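Local structure of uncharacterized sugar kinase PH1459 (Pyrococcus horikoshii, 3EWM) at residues A158-L163 / I188-E193; D247-A252 / K270-V275. The protein probably acts as an ATP-dependent sugar kinase of the PfkB family, possibly phosphorylating fructose. All blocks are in the same frame, centred on the assembly; numbering follows the deposited sequence.

Interaction 1. Residues A158-L163 / I188-E193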
loop_
_atom_site.group_PDB
_atom_site.type_symbol
_atom_site.label_atom_id
_atom_site.label_comp_id
_atom_site.label_asym_id
_atom_site.label_seq_id
_atom_site.Cartn_x
_atom_site.Cartn_y
_atom_site.Cartn_z
ATOM N N ALA A 158 4.305 -17.992 22.421
ATOM C CA ALA A 158 4.084 -18.794 21.222
ATOM C C ALA A 158 4.576 -18.032 20.004
ATOM O O ALA A 158 4.338 -16.823 19.870
ATOM C CB ALA A 158 2.597 -19.155 21.088
ATOM N N PHE A 159 5.272 -18.744 19.117
ATOM C CA PHE A 159 5.915 -18.128 17.977
ATOM C C PHE A 159 5.613 -18.944 16.726
ATOM O O PHE A 159 5.901 -20.128 16.678
ATOM C CB PHE A 159 7.426 -18.021 18.225
ATOM C CG PHE A 159 8.190 -17.340 17.105
ATOM C CD1 PHE A 159 8.023 -15.985 16.852
ATOM C CD2 PHE A 159 9.065 -18.060 16.306
ATOM C CE1 PHE A 159 8.740 -15.345 15.843
ATOM C CE2 PHE A 159 9.783 -17.441 15.283
ATOM C CZ PHE A 159 9.623 -16.065 15.052
ATOM N N ASP A 160 4.945 -18.305 15.778
ATOM C CA ASP A 160 4.733 -18.840 14.452
ATOM C C ASP A 160 5.925 -18.358 13.635
ATOM O O ASP A 160 6.132 -17.162 13.459
ATOM C CB ASP A 160 3.408 -18.295 13.921
ATOM C CG ASP A 160 3.075 -18.771 12.526
ATOM O OD1 ASP A 160 3.795 -19.628 11.961
ATOM O OD2 ASP A 160 2.079 -18.246 11.991
ATOM N N VAL A 161 6.741 -19.294 13.176
ATOM C CA VAL A 161 7.939 -18.960 12.428
ATOM C C VAL A 161 7.535 -18.164 11.171
ATOM O O VAL A 161 8.199 -17.193 10.800
ATOM C CB VAL A 161 8.748 -20.248 12.084
ATOM C CG1 VAL A 161 9.899 -19.938 11.169
ATOM C CG2 VAL A 161 9.241 -20.921 13.389
ATOM N N ASN A 162 6.435 -18.570 10.548
ATOM C CA ASN A 162 5.840 -17.832 9.429
ATOM C C ASN A 162 6.917 -17.138 8.590
ATOM O O ASN A 162 6.951 -15.904 8.481
ATOM C CB ASN A 162 4.838 -16.800 9.952
ATOM C CG ASN A 162 4.034 -16.153 8.842
ATOM O OD1 ASN A 162 3.989 -16.656 7.721
ATOM N ND2 ASN A 162 3.418 -15.022 9.137
ATOM N N LEU A 163 7.801 -17.930 8.000
ATOM C CA LEU A 163 8.977 -17.339 7.399
ATOM C C LEU A 163 8.677 -16.771 6.018
ATOM O O LEU A 163 8.152 -17.471 5.154
ATOM C CB LEU A 163 10.142 -18.334 7.363
ATOM C CG LEU A 163 11.494 -17.674 7.066
ATOM C CD1 LEU A 163 11.688 -16.347 7.841
ATOM C CD2 LEU A 163 12.626 -18.636 7.371
ATOM N N ILE A 188 6.077 -22.388 22.793
ATOM C CA ILE A 188 5.302 -23.051 21.765
ATOM C C ILE A 188 5.812 -22.508 20.459
ATOM O O ILE A 188 5.847 -21.291 20.244
ATOM C CB ILE A 188 3.796 -22.725 21.912
ATOM C CG1 ILE A 188 3.274 -23.226 23.261
ATOM C CG2 ILE A 188 2.987 -23.308 20.757
ATOM C CD1 ILE A 188 2.334 -22.236 23.931
ATOM N N VAL A 189 6.233 -23.406 19.583
ATOM C CA VAL A 189 6.693 -22.999 18.270
ATOM C C VAL A 189 5.877 -23.738 17.224
ATOM O O VAL A 189 5.663 -24.959 17.323
ATOM C CB VAL A 189 8.223 -23.263 18.085
ATOM C CG1 VAL A 189 8.655 -23.079 16.619
ATOM C CG2 VAL A 189 9.021 -22.348 18.995
ATOM N N LYS A 190 5.392 -22.967 16.255
ATOM C CA LYS A 190 4.733 -23.491 15.085
ATOM C C LYS A 190 5.594 -23.208 13.856
ATOM O O LYS A 190 6.022 -22.073 13.626
ATOM C CB LYS A 190 3.348 -22.842 14.934
ATOM C CG LYS A 190 2.631 -23.241 13.669
ATOM C CD LYS A 190 1.294 -22.508 13.550
ATOM C CE LYS A 190 0.706 -22.662 12.174
ATOM N NZ LYS A 190 1.374 -21.818 11.158
ATOM N N ALA A 191 5.838 -24.249 13.060
ATOM C CA ALA A 191 6.616 -24.115 11.857
ATOM C C ALA A 191 6.160 -25.148 10.857
ATOM O O ALA A 191 5.720 -26.225 11.245
ATOM C CB ALA A 191 8.115 -24.298 12.155
ATOM N N SER A 192 6.272 -24.815 9.572
ATOM C CA SER A 192 6.075 -25.798 8.520
ATOM C C SER A 192 7.303 -26.688 8.461
ATOM O O SER A 192 8.395 -26.303 8.881
ATOM C CB SER A 192 5.898 -25.130 7.157
ATOM O OG SER A 192 7.089 -24.438 6.798
ATOM N N GLU A 193 7.125 -27.874 7.903
ATOM C CA GLU A 193 8.263 -28.753 7.708
ATOM C C GLU A 193 9.346 -28.074 6.840
ATOM O O GLU A 193 10.534 -28.293 7.069
ATOM C CB GLU A 193 7.816 -30.125 7.172
ATOM C CG GLU A 193 7.008 -30.079 5.911
ATOM C CD GLU A 193 6.629 -31.473 5.426
ATOM O OE1 GLU A 193 7.370 -32.431 5.726
ATOM O OE2 GLU A 193 5.576 -31.597 4.758
#

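Interaction 2. Residues D247-A252 / K270-V275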
loop_
_atom_site.group_PDB
_atom_site.type_symbol
_atom_site.label_atom_id
_atom_site.label_comp_id
_atom_site.label_asym_id
_atom_site.label_seq_id
_atom_site.Cartn_x
_atom_site.Cartn_y
_atom_site.Cartn_z
ATOM N N ASP A 247 -3.606 -20.095 10.654
ATOM C CA ASP A 247 -3.891 -19.215 11.786
ATOM C C ASP A 247 -5.019 -19.755 12.663
ATOM O O ASP A 247 -4.997 -19.567 13.866
ATOM C CB ASP A 247 -4.159 -17.811 11.312
ATOM C CG ASP A 247 -2.927 -17.180 10.686
ATOM O OD1 ASP A 247 -1.790 -17.537 11.082
ATOM O OD2 ASP A 247 -3.094 -16.346 9.793
ATOM N N ALA A 248 -6.006 -20.393 12.037
ATOM C CA ALA A 248 -7.041 -21.144 12.750
ATOM C C ALA A 248 -6.401 -22.237 13.616
ATOM O O ALA A 248 -6.722 -22.383 14.801
ATOM C CB ALA A 248 -8.000 -21.754 11.773
ATOM N N PHE A 249 -5.502 -23.003 13.001
ATOM C CA PHE A 249 -4.750 -24.015 13.703
ATOM C C PHE A 249 -3.984 -23.422 14.900
ATOM O O PHE A 249 -4.060 -23.950 16.004
ATOM C CB PHE A 249 -3.807 -24.735 12.730
ATOM C CG PHE A 249 -2.795 -25.589 13.410
ATOM C CD1 PHE A 249 -3.129 -26.862 13.845
ATOM C CD2 PHE A 249 -1.507 -25.133 13.603
ATOM C CE1 PHE A 249 -2.193 -27.671 14.489
ATOM C CE2 PHE A 249 -0.556 -25.932 14.242
ATOM C CZ PHE A 249 -0.913 -27.207 14.686
HETATM N N MSE A 250 -3.255 -22.325 14.683
HETATM C CA MSE A 250 -2.544 -21.669 15.791
HETATM C C MSE A 250 -3.503 -21.288 16.912
HETATM O O MSE A 250 -3.240 -21.565 18.079
HETATM C CB MSE A 250 -1.768 -20.424 15.309
HETATM C CG MSE A 250 -0.899 -19.770 16.375
HETATM SE SE MSE A 250 0.309 -21.030 17.268
HETATM C CE MSE A 250 1.980 -19.993 17.159
ATOM N N ALA A 251 -4.603 -20.632 16.552
ATOM C CA ALA A 251 -5.601 -20.242 17.543
ATOM C C ALA A 251 -6.059 -21.445 18.375
ATOM O O ALA A 251 -6.046 -21.396 19.599
ATOM C CB ALA A 251 -6.786 -19.567 16.872
ATOM N N ALA A 252 -6.404 -22.534 17.687
ATOM C CA ALA A 252 -6.807 -23.776 18.349
ATOM C C ALA A 252 -5.735 -24.310 19.281
ATOM O O ALA A 252 -6.040 -24.823 20.354
ATOM C CB ALA A 252 -7.149 -24.834 17.318
ATOM N N LYS A 270 -6.290 -33.511 18.291
ATOM C CA LYS A 270 -7.655 -33.714 17.791
ATOM C C LYS A 270 -8.451 -32.401 17.738
ATOM O O LYS A 270 -9.203 -32.173 16.802
ATOM C CB LYS A 270 -8.400 -34.784 18.600
ATOM C CG LYS A 270 -7.723 -36.176 18.633
ATOM C CD LYS A 270 -7.531 -36.789 17.242
ATOM C CE LYS A 270 -6.082 -36.719 16.746
ATOM N NZ LYS A 270 -5.904 -37.555 15.512
ATOM N N PHE A 271 -8.251 -31.531 18.725
ATOM C CA PHE A 271 -8.938 -30.232 18.739
ATOM C C PHE A 271 -8.420 -29.331 17.623
ATOM O O PHE A 271 -9.202 -28.805 16.829
ATOM C CB PHE A 271 -8.837 -29.532 20.100
ATOM C CG PHE A 271 -9.484 -28.160 20.130
ATOM C CD1 PHE A 271 -10.861 -28.019 19.946
ATOM C CD2 PHE A 271 -8.713 -27.021 20.339
ATOM C CE1 PHE A 271 -11.467 -26.771 19.958
ATOM C CE2 PHE A 271 -9.299 -25.756 20.363
ATOM C CZ PHE A 271 -10.681 -25.625 20.177
ATOM N N ALA A 272 -7.097 -29.173 17.549
ATOM C CA ALA A 272 -6.503 -28.322 16.530
ATOM C C ALA A 272 -6.803 -28.843 15.131
ATOM O O ALA A 272 -7.093 -28.058 14.213
ATOM C CB ALA A 272 -4.991 -28.161 16.765
ATOM N N ASN A 273 -6.799 -30.166 14.977
ATOM C CA ASN A 273 -7.140 -30.769 13.692
ATOM C C ASN A 273 -8.570 -30.408 13.276
ATOM O O ASN A 273 -8.804 -30.016 12.126
ATOM C CB ASN A 273 -6.967 -32.291 13.736
ATOM C CG ASN A 273 -6.908 -32.920 12.348
ATOM O OD1 ASN A 273 -6.516 -32.277 11.373
ATOM N ND2 ASN A 273 -7.263 -34.183 12.265
ATOM N N LEU A 274 -9.511 -30.531 14.214
ATOM C CA LEU A 274 -10.924 -30.247 13.946
ATOM C C LEU A 274 -11.140 -28.790 13.580
ATOM O O LEU A 274 -11.841 -28.486 12.625
ATOM C CB LEU A 274 -11.799 -30.643 15.138
ATOM C CG LEU A 274 -13.268 -30.210 15.082
ATOM C CD1 LEU A 274 -14.012 -30.945 13.983
ATOM C CD2 LEU A 274 -13.953 -30.400 16.421
ATOM N N VAL A 275 -10.531 -27.896 14.352
ATOM C CA VAL A 275 -10.610 -26.461 14.070
ATOM C C VAL A 275 -10.074 -26.133 12.677
ATOM O O VAL A 275 -10.756 -25.447 11.903
ATOM C CB VAL A 275 -9.928 -25.619 15.155
ATOM C CG1 VAL A 275 -9.856 -24.094 14.722
ATOM C CG2 VAL A 275 -10.666 -25.799 16.473
#

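Interaction 1. Residues A158-L163 / I188-E193
Asp160 and Lys190 lie side by side on neighbouring parallel strands, 156-160 and 188-192, which helix 172-185 links into a beta-alpha-beta unit of the ribokinase-like fold. Bridged in register, both leave from the same face, and with CG anti to the backbone N (chi1 179° and 175°) they run alongside each other. The lysine stays extended until its last torsion, where the bend at chi4 turns NZ toward the carboxylate. Lys190, an ATP-binding residue, suits this place because its long aliphatic chain can pack against Phe249 of helix 245-259 while still carrying a charge to the carboxylate. Ala158 and Ile188 share that face, CB against CB at 3.9 Å, beneath the same helix. On the other face, Phe159 turns its ring toward Phe130 and helix 172-185, while Val161 places CG2 3.8 Å from Ala191 CB and 3.9 Å from Val189 CG1. Valine and alanine suit this face because their compact apolar groups pack side by side under helix 193-200, where Val161 meets Leu199 and Ala191 meets Val196. Backbone bonds run from Phe159 N to Ile188 O, Lys190 N to Phe159 O, and Val161 N to Lys190 O. The salt bridge is long, its hydrogen bond weak: Lys190 NZ stands 3.4 Å from Asp160 OD1.

Interaction 2. Residues D247-A252 / K270-V275
Val275 and Ala252 meet in a close, roughly antiparallel helix pair of the ribokinase-like fold, formed by helices 245-259 and 265-279; the axes of segments 247-252 and 270-275 come within 8.3 Å, with their directions 149° apart. The valine lies against the alanine from its first side-chain atom: Val275 CB is 3.6 Å from Ala252 CB. From there the side chain forks. CG1, anti to the backbone N (chi1 172°), runs on to the preceding turn of the partner helix, where it lies 3.6 Å from Ala248 O and at 4.2 Å from Ala248 CB. CG2 stays near Ala252, 3.7 Å from its CB, and also rests over the rim of one face of the Phe271 ring. That ring, in turn, points an edge at the alanine's backbone: Phe271 CE2 is 3.4 Å from Ala252 O, which lies near the ring plane, while helix 298-304 packs against the same phenylalanine. Alanine suits the close approach because a lone methyl allows the backbones to come near, and Ala272 does the same on the partner helix, its CB 4.0 Å from Ala252 CB. Phe249 reaches across with CE1 to meet Ala272 CB. No hydrogen bond joins the two segments; van der Waals fit carries the contact, perhaps aided by a faint electrostatic attraction between the Phe271 ring edge and the carbonyl oxygen.

The two contacts follow one another along the chain, interaction 1 closing before interaction 2 opens, and they lie about 14 Å apart, centre to centre. Interaction 1 belongs to the large mixed sheet; interaction 2 pairs two helices, of which 245-259 packs directly on strands 156-160 and 188-192. Phe249 and Met250 are among the side chains that make the junction. Phe249 rests on the lysine, Phe249 CD2 being 3.6 Å from Lys190 CE, and the selenomethionine Met250 sets CE 3.7 Å from Asp160 N. Nearby, Asp160 OD2 lies 4.0 Å from Asp247 OD1. Phe249 also lies close to Thr215, another ATP-binding residue, so one aromatic ring connects the helix pair of interaction 2 with the nucleotide site at the sheet.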